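Local coordinates for protein glutathione synthetase-like effector 30 (Gpa-GSS30-apo) (Globodera pallida, PDB 5OET) that acts as a glutathione synthetase-like effector of a plant-parasitic nematode, probably secreted, and derived from a housekeeping enzyme that joins gamma-glutamylcysteine and glycine using ATP, at residues Ala104-Phe116 against Val160-Ser172. Numbering follows the deposited sequence.
Sequences AVDVQKAMLLLYF and VAMFCQRADYMAS
The side-chain amide of Gln165 reaches from strand 160-172 to helix 104-116, where its NE2 lies 3.2 Å from Tyr115 CD2, oblique to the ring and with the amide plane 85° from the ring plane. No hydrogen bond joins helix and strand directly; the polar tie of Gln165 NE2 goes to His347, outside both segments, whose ring also meets Tyr115. CG anti to the backbone N (chi1 -155°) and an extended chain carry the amide alongside Leu112, whose CD2 packs against Gln165 CB. On the helix, Gln108 crosses Gln165 obliquely, their amide planes steeply inclined to each other, and its NE2 sits 3.6 Å from Ala167 CB.

Phe163 packs against the C-terminal part of the helical segment, touching Leu112, Tyr115 and Phe116. The carbonyl oxygen Leu112 O lies in the plane of its ring, 3.4 Å from CE2 at the edge, while Tyr115 CB approaches CZ obliquely at 3.8 Å and Phe116 CB packs near CE2. Towards the other end, Ala104 CB lies over one face of the Tyr169 ring, offset toward its rim, in a CH-pi contact, 4.1 Å from the centroid. Val107 CG1 lies beside Tyr169 OH, at 3.4 Å; that hydroxyl is hydrogen-bonded to Gln183 of the adjoining strand 179-188.

The alternate residues Phe163, Gln165, Ala167 and Tyr169 thus form one face of the strand, covered by the helix at an axis angle of 125°. On the reverse face, Cys164 is disulfide-bonded to Cys480 of neighbouring strand 469-484. This is alpha/beta layer packing, a helix laid across a mixed sheet in the glutathione synthetase fold.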
ATOM      1  N   ALA A 104     -14.023 -12.200 -24.016  1.00 49.29           N
ATOM      2  CA  ALA A 104     -12.587 -12.311 -23.717  1.00 49.65           C
ATOM      3  C   ALA A 104     -12.269 -13.240 -22.527  1.00 49.82           C
ATOM      4  O   ALA A 104     -11.327 -14.039 -22.564  1.00 51.07           O
ATOM      5  CB  ALA A 104     -11.996 -10.940 -23.450  1.00 49.05           C
ATOM      6  N   VAL A 105     -13.040 -13.096 -21.460  1.00 50.10           N
ATOM      7  CA  VAL A 105     -12.918 -13.960 -20.301  1.00 49.13           C
ATOM      8  C   VAL A 105     -13.171 -15.409 -20.682  1.00 50.42           C
ATOM      9  O   VAL A 105     -12.418 -16.260 -20.267  1.00 50.07           O
ATOM     10  CB  VAL A 105     -13.875 -13.519 -19.174  1.00 49.02           C
ATOM     11  CG1 VAL A 105     -14.061 -14.611 -18.123  1.00 49.15           C
ATOM     12  CG2 VAL A 105     -13.351 -12.235 -18.544  1.00 47.82           C
ATOM     13  N   ASP A 106     -14.209 -15.673 -21.473  1.00 53.61           N
ATOM     14  CA  ASP A 106     -14.606 -17.041 -21.819  1.00 57.11           C
ATOM     15  C   ASP A 106     -13.599 -17.800 -22.693  1.00 55.82           C
ATOM     16  O   ASP A 106     -13.521 -19.022 -22.611  1.00 57.02           O
ATOM     17  CB  ASP A 106     -15.980 -17.058 -22.530  1.00 62.44           C
ATOM     18  CG  ASP A 106     -17.154 -16.733 -21.592  1.00 66.28           C
ATOM     19  OD1 ASP A 106     -17.038 -16.989 -20.362  1.00 70.10           O
ATOM     20  OD2 ASP A 106     -18.192 -16.210 -22.093  1.00 68.28           O
ATOM     21  N   VAL A 107     -12.849 -17.086 -23.530  1.00 53.73           N
ATOM     22  CA  VAL A 107     -11.948 -17.730 -24.489  1.00 52.56           C
ATOM     23  C   VAL A 107     -10.557 -18.024 -23.891  1.00 51.90           C
ATOM     24  O   VAL A 107      -9.731 -18.717 -24.515  1.00 50.67           O
ATOM     25  CB  VAL A 107     -11.862 -16.910 -25.802  1.00 52.17           C
ATOM     26  CG1 VAL A 107     -10.960 -15.685 -25.667  1.00 50.55           C
ATOM     27  CG2 VAL A 107     -11.427 -17.792 -26.956  1.00 52.37           C
ATOM     28  N   GLN A 108     -10.307 -17.525 -22.674  1.00 51.95           N
ATOM     29  CA  GLN A 108      -8.992 -17.652 -22.043  1.00 50.50           C
ATOM     30  C   GLN A 108      -8.575 -19.096 -21.848  1.00 50.99           C
ATOM     31  O   GLN A 108      -7.442 -19.436 -22.128  1.00 51.08           O
ATOM     32  CB  GLN A 108      -8.925 -16.899 -20.700  1.00 49.81           C
ATOM     33  CG  GLN A 108      -7.500 -16.632 -20.213  1.00 49.31           C
ATOM     34  CD  GLN A 108      -6.638 -15.863 -21.228  1.00 50.17           C
ATOM     35  OE1 GLN A 108      -5.414 -15.962 -21.207  1.00 50.61           O
ATOM     36  NE2 GLN A 108      -7.281 -15.091 -22.126  1.00 52.74           N
ATOM     37  N   LYS A 109      -9.489 -19.947 -21.396  1.00 53.16           N
ATOM     38  CA  LYS A 109      -9.201 -21.386 -21.265  1.00 54.95           C
ATOM     39  C   LYS A 109      -8.689 -21.974 -22.604  1.00 54.81           C
ATOM     40  O   LYS A 109      -7.643 -22.629 -22.655  1.00 53.81           O
ATOM     41  CB  LYS A 109     -10.449 -22.125 -20.772  1.00 57.43           C
ATOM     42  CG  LYS A 109     -10.219 -23.530 -20.247  1.00 59.72           C
ATOM     43  CD  LYS A 109     -11.523 -24.327 -20.239  1.00 63.06           C
ATOM     44  CE  LYS A 109     -11.296 -25.817 -20.007  1.00 64.42           C
ATOM     45  NZ  LYS A 109     -10.854 -26.118 -18.609  1.00 64.82           N
ATOM     46  N   ALA A 110      -9.418 -21.696 -23.682  1.00 55.30           N
ATOM     47  CA  ALA A 110      -9.024 -22.107 -25.038  1.00 55.31           C
ATOM     48  C   ALA A 110      -7.673 -21.543 -25.459  1.00 53.51           C
ATOM     49  O   ALA A 110      -6.867 -22.215 -26.107  1.00 54.15           O
ATOM     50  CB  ALA A 110     -10.080 -21.663 -26.036  1.00 56.28           C
ATOM     51  N   MET A 111      -7.445 -20.292 -25.107  1.00 52.31           N
ATOM     52  CA  MET A 111      -6.229 -19.595 -25.499  1.00 51.94           C
ATOM     53  C   MET A 111      -4.977 -20.200 -24.821  1.00 50.50           C
ATOM     54  O   MET A 111      -3.940 -20.387 -25.465  1.00 49.75           O
ATOM     55  CB  MET A 111      -6.353 -18.107 -25.184  1.00 52.79           C
ATOM     56  CG  MET A 111      -5.630 -17.244 -26.192  1.00 54.90           C
ATOM     57  SD  MET A 111      -6.667 -16.928 -27.622  1.00 58.52           S
ATOM     58  CE  MET A 111      -5.380 -16.818 -28.893  1.00 60.13           C
ATOM     59  N   LEU A 112      -5.080 -20.531 -23.532  1.00 48.23           N
ATOM     60  CA  LEU A 112      -3.994 -21.245 -22.853  1.00 46.23           C
ATOM     61  C   LEU A 112      -3.774 -22.623 -23.478  1.00 44.74           C
ATOM     62  O   LEU A 112      -2.652 -22.991 -23.785  1.00 44.11           O
ATOM     63  CB  LEU A 112      -4.278 -21.386 -21.359  1.00 46.92           C
ATOM     64  CG  LEU A 112      -4.384 -20.109 -20.524  1.00 46.74           C
ATOM     65  CD1 LEU A 112      -4.823 -20.415 -19.099  1.00 47.00           C
ATOM     66  CD2 LEU A 112      -3.059 -19.386 -20.524  1.00 46.06           C
ATOM     67  N   LEU A 113      -4.844 -23.369 -23.696  1.00 44.10           N
ATOM     68  CA  LEU A 113      -4.709 -24.700 -24.279  1.00 45.09           C
ATOM     69  C   LEU A 113      -4.028 -24.716 -25.639  1.00 44.58           C
ATOM     70  O   LEU A 113      -3.256 -25.597 -25.902  1.00 44.09           O
ATOM     71  CB  LEU A 113      -6.067 -25.420 -24.357  1.00 46.88           C
ATOM     72  CG  LEU A 113      -6.656 -25.971 -23.054  1.00 47.51           C
ATOM     73  CD1 LEU A 113      -7.884 -26.814 -23.355  1.00 49.10           C
ATOM     74  CD2 LEU A 113      -5.626 -26.793 -22.282  1.00 47.68           C
ATOM     75  N   LEU A 114      -4.299 -23.737 -26.496  1.00 45.39           N
ATOM     76  CA  LEU A 114      -3.656 -23.681 -27.826  1.00 45.42           C
ATOM     77  C   LEU A 114      -2.140 -23.443 -27.747  1.00 44.10           C
ATOM     78  O   LEU A 114      -1.378 -24.106 -28.414  1.00 44.33           O
ATOM     79  CB  LEU A 114      -4.300 -22.591 -28.673  1.00 46.22           C
ATOM     80  CG  LEU A 114      -3.603 -22.203 -29.971  1.00 48.24           C
ATOM     81  CD1 LEU A 114      -3.524 -23.392 -30.904  1.00 50.46           C
ATOM     82  CD2 LEU A 114      -4.320 -21.055 -30.651  1.00 49.17           C
ATOM     83  N   TYR A 115      -1.713 -22.464 -26.960  1.00 43.09           N
ATOM     84  CA  TYR A 115      -0.300 -22.146 -26.849  1.00 42.80           C
ATOM     85  C   TYR A 115       0.460 -23.196 -26.038  1.00 43.25           C
ATOM     86  O   TYR A 115       1.632 -23.452 -26.309  1.00 44.49           O
ATOM     87  CB  TYR A 115      -0.107 -20.748 -26.252  1.00 42.31           C
ATOM     88  CG  TYR A 115      -0.389 -19.670 -27.247  1.00 42.33           C
ATOM     89  CD1 TYR A 115       0.571 -19.277 -28.152  1.00 42.39           C
ATOM     90  CD2 TYR A 115      -1.630 -19.065 -27.300  1.00 42.85           C
ATOM     91  CE1 TYR A 115       0.305 -18.296 -29.088  1.00 43.11           C
ATOM     92  CE2 TYR A 115      -1.917 -18.082 -28.231  1.00 43.49           C
ATOM     93  CZ  TYR A 115      -0.948 -17.700 -29.120  1.00 43.26           C
ATOM     94  OH  TYR A 115      -1.259 -16.726 -30.025  1.00 43.65           O
ATOM     95  N   PHE A 116      -0.200 -23.812 -25.059  1.00 43.17           N
ATOM     96  CA  PHE A 116       0.401 -24.911 -24.317  1.00 43.18           C
ATOM     97  C   PHE A 116       0.721 -26.086 -25.226  1.00 43.82           C
ATOM     98  O   PHE A 116       1.817 -26.590 -25.201  1.00 44.45           O
ATOM     99  CB  PHE A 116      -0.512 -25.361 -23.176  1.00 43.50           C
ATOM    100  CG  PHE A 116       0.011 -26.551 -22.430  1.00 43.95           C
ATOM    101  CD1 PHE A 116       1.243 -26.486 -21.812  1.00 43.82           C
ATOM    102  CD2 PHE A 116      -0.706 -27.741 -22.375  1.00 44.79           C
ATOM    103  CE1 PHE A 116       1.756 -27.585 -21.142  1.00 44.23           C
ATOM    104  CE2 PHE A 116      -0.216 -28.831 -21.690  1.00 45.44           C
ATOM    105  CZ  PHE A 116       1.022 -28.756 -21.077  1.00 44.87           C
ATOM    106  N   VAL A 160       6.845 -30.962 -15.962  1.00 53.86           N
ATOM    107  CA  VAL A 160       5.804 -30.066 -15.453  1.00 52.96           C
ATOM    108  C   VAL A 160       6.224 -28.612 -15.633  1.00 51.22           C
ATOM    109  O   VAL A 160       7.239 -28.173 -15.093  1.00 50.10           O
ATOM    110  CB  VAL A 160       5.451 -30.352 -13.972  1.00 52.86           C
ATOM    111  CG1 VAL A 160       4.482 -29.309 -13.426  1.00 52.12           C
ATOM    112  CG2 VAL A 160       4.859 -31.746 -13.837  1.00 54.06           C
ATOM    113  N   ALA A 161       5.410 -27.892 -16.394  1.00 50.85           N
ATOM    114  CA  ALA A 161       5.566 -26.467 -16.634  1.00 50.27           C
ATOM    115  C   ALA A 161       4.412 -25.754 -15.981  1.00 48.69           C
ATOM    116  O   ALA A 161       3.315 -26.285 -15.898  1.00 48.85           O
ATOM    117  CB  ALA A 161       5.581 -26.178 -18.137  1.00 50.17           C
ATOM    118  N   MET A 162       4.695 -24.553 -15.508  1.00 49.66           N
ATOM    119  CA  MET A 162       3.697 -23.598 -15.037  1.00 49.40           C
ATOM    120  C   MET A 162       3.604 -22.549 -16.116  1.00 49.15           C
ATOM    121  O   MET A 162       4.616 -22.028 -16.549  1.00 48.97           O
ATOM    122  CB  MET A 162       4.156 -22.956 -13.746  1.00 49.13           C
ATOM    123  CG  MET A 162       3.307 -21.795 -13.291  1.00 49.16           C
ATOM    124  SD  MET A 162       3.786 -21.372 -11.619  1.00 48.51           S
ATOM    125  CE  MET A 162       3.131 -19.707 -11.550  1.00 49.09           C
ATOM    126  N   PHE A 163       2.393 -22.235 -16.552  1.00 49.94           N
ATOM    127  CA  PHE A 163       2.213 -21.434 -17.751  1.00 49.80           C
ATOM    128  C   PHE A 163       1.136 -20.395 -17.500  1.00 50.22           C
ATOM    129  O   PHE A 163      -0.035 -20.742 -17.381  1.00 51.50           O
ATOM    130  CB  PHE A 163       1.882 -22.375 -18.905  1.00 49.95           C
ATOM    131  CG  PHE A 163       1.407 -21.690 -20.140  1.00 49.45           C
ATOM    132  CD1 PHE A 163       2.024 -20.529 -20.604  1.00 49.30           C
ATOM    133  CD2 PHE A 163       0.340 -22.221 -20.862  1.00 49.90           C
ATOM    134  CE1 PHE A 163       1.569 -19.900 -21.754  1.00 49.89           C
ATOM    135  CE2 PHE A 163      -0.121 -21.607 -22.012  1.00 49.73           C
ATOM    136  CZ  PHE A 163       0.488 -20.447 -22.461  1.00 50.59           C
ATOM    137  N   CYS A 164       1.558 -19.139 -17.364  1.00 50.23           N
ATOM    138  CA  CYS A 164       0.668 -18.009 -17.103  1.00 51.47           C
ATOM    139  C   CYS A 164       0.711 -17.099 -18.333  1.00 49.29           C
ATOM    140  O   CYS A 164       1.782 -16.831 -18.884  1.00 47.15           O
ATOM    141  CB  CYS A 164       1.085 -17.228 -15.836  1.00 54.44           C
ATOM    142  SG  CYS A 164       0.722 -17.987 -14.201  1.00 60.37           S
ATOM    143  N   GLN A 165      -0.468 -16.631 -18.751  1.00 47.66           N
ATOM    144  CA  GLN A 165      -0.625 -15.850 -19.971  1.00 45.16           C
ATOM    145  C   GLN A 165      -1.456 -14.624 -19.688  1.00 43.11           C
ATOM    146  O   GLN A 165      -2.319 -14.658 -18.827  1.00 41.51           O
ATOM    147  CB  GLN A 165      -1.306 -16.701 -21.031  1.00 46.25           C
ATOM    148  CG  GLN A 165      -1.045 -16.331 -22.485  1.00 46.49           C
ATOM    149  CD  GLN A 165      -1.851 -17.202 -23.437  1.00 47.27           C
ATOM    150  OE1 GLN A 165      -3.073 -17.200 -23.392  1.00 47.89           O
ATOM    151  NE2 GLN A 165      -1.170 -17.963 -24.291  1.00 49.25           N
ATOM    152  N   ARG A 166      -1.144 -13.534 -20.390  1.00 43.33           N
ATOM    153  CA  ARG A 166      -2.021 -12.369 -20.490  1.00 43.63           C
ATOM    154  C   ARG A 166      -2.310 -12.151 -21.965  1.00 42.94           C
ATOM    155  O   ARG A 166      -1.401 -11.873 -22.725  1.00 43.68           O
ATOM    156  CB  ARG A 166      -1.386 -11.119 -19.858  1.00 43.89           C
ATOM    157  CG  ARG A 166      -2.433 -10.093 -19.377  1.00 44.95           C
ATOM    158  CD  ARG A 166      -1.824  -8.780 -18.896  1.00 44.84           C
ATOM    159  NE  ARG A 166      -1.159  -8.065 -19.993  1.00 45.90           N
ATOM    160  CZ  ARG A 166       0.059  -7.508 -19.971  1.00 45.89           C
ATOM    161  NH1 ARG A 166       0.834  -7.523 -18.874  1.00 46.94           N
ATOM    162  NH2 ARG A 166       0.511  -6.926 -21.075  1.00 45.37           N
ATOM    163  N   ALA A 167      -3.567 -12.321 -22.362  1.00 43.56           N
ATOM    164  CA  ALA A 167      -4.044 -11.998 -23.720  1.00 43.95           C
ATOM    165  C   ALA A 167      -4.614 -10.593 -23.692  1.00 44.17           C
ATOM    166  O   ALA A 167      -5.432 -10.299 -22.823  1.00 45.49           O
ATOM    167  CB  ALA A 167      -5.131 -12.972 -24.140  1.00 43.88           C
ATOM    168  N   ASP A 168      -4.194  -9.735 -24.620  1.00 44.43           N
ATOM    169  CA  ASP A 168      -4.703  -8.371 -24.720  1.00 45.70           C
ATOM    170  C   ASP A 168      -5.733  -8.193 -25.866  1.00 46.03           C
ATOM    171  O   ASP A 168      -5.593  -8.757 -26.939  1.00 45.61           O
ATOM    172  CB  ASP A 168      -3.537  -7.393 -24.854  1.00 47.60           C
ATOM    173  CG  ASP A 168      -2.647  -7.358 -23.596  1.00 49.15           C
ATOM    174  OD1 ASP A 168      -3.069  -7.843 -22.524  1.00 50.82           O
ATOM    175  OD2 ASP A 168      -1.508  -6.857 -23.669  1.00 51.65           O
ATOM    176  N   TYR A 169      -6.771  -7.403 -25.608  1.00 46.15           N
ATOM    177  CA  TYR A 169      -7.854  -7.169 -26.546  1.00 47.11           C
ATOM    178  C   TYR A 169      -8.203  -5.686 -26.702  1.00 47.08           C
ATOM    179  O   TYR A 169      -7.988  -4.886 -25.797  1.00 44.84           O
ATOM    180  CB  TYR A 169      -9.084  -7.939 -26.091  1.00 47.52           C
ATOM    181  CG  TYR A 169      -8.869  -9.447 -26.014  1.00 47.39           C
ATOM    182  CD1 TYR A 169      -8.385 -10.027 -24.863  1.00 45.31           C
ATOM    183  CD2 TYR A 169      -9.184 -10.293 -27.101  1.00 47.77           C
ATOM    184  CE1 TYR A 169      -8.210 -11.396 -24.779  1.00 46.40           C
ATOM    185  CE2 TYR A 169      -9.011 -11.666 -27.027  1.00 47.09           C
ATOM    186  CZ  TYR A 169      -8.521 -12.218 -25.862  1.00 46.75           C
ATOM    187  OH  TYR A 169      -8.315 -13.577 -25.730  1.00 46.35           O
ATOM    188  N   MET A 170      -8.717  -5.351 -27.881  1.00 49.34           N
ATOM    189  CA  MET A 170      -9.264  -4.039 -28.215  1.00 51.52           C
ATOM    190  C   MET A 170     -10.707  -4.300 -28.633  1.00 50.38           C
ATOM    191  O   MET A 170     -10.959  -5.249 -29.370  1.00 50.82           O
ATOM    192  CB  MET A 170      -8.498  -3.425 -29.402  1.00 56.06           C
ATOM    193  CG  MET A 170      -8.040  -1.982 -29.226  1.00 61.26           C
ATOM    194  SD  MET A 170      -6.273  -1.755 -28.821  1.00 68.05           S
ATOM    195  CE  MET A 170      -6.305  -0.160 -27.996  1.00 65.95           C
ATOM    196  N   ALA A 171     -11.652  -3.496 -28.153  1.00 49.58           N
ATOM    197  CA  ALA A 171     -12.984  -3.424 -28.774  1.00 50.33           C
ATOM    198  C   ALA A 171     -12.795  -2.629 -30.067  1.00 50.90           C
ATOM    199  O   ALA A 171     -12.265  -1.529 -30.027  1.00 49.84           O
ATOM    200  CB  ALA A 171     -13.996  -2.760 -27.854  1.00 50.02           C
ATOM    201  N   SER A 172     -13.182  -3.200 -31.205  1.00 52.73           N
ATOM    202  CA  SER A 172     -12.923  -2.575 -32.507  1.00 54.93           C
ATOM    203  C   SER A 172     -14.219  -2.259 -33.227  1.00 56.77           C
ATOM    204  O   SER A 172     -15.120  -3.084 -33.251  1.00 56.00           O
ATOM    205  CB  SER A 172     -12.088  -3.511 -33.359  1.00 55.37           C
ATOM    206  OG  SER A 172     -11.741  -2.903 -34.588  1.00 57.51           O
TER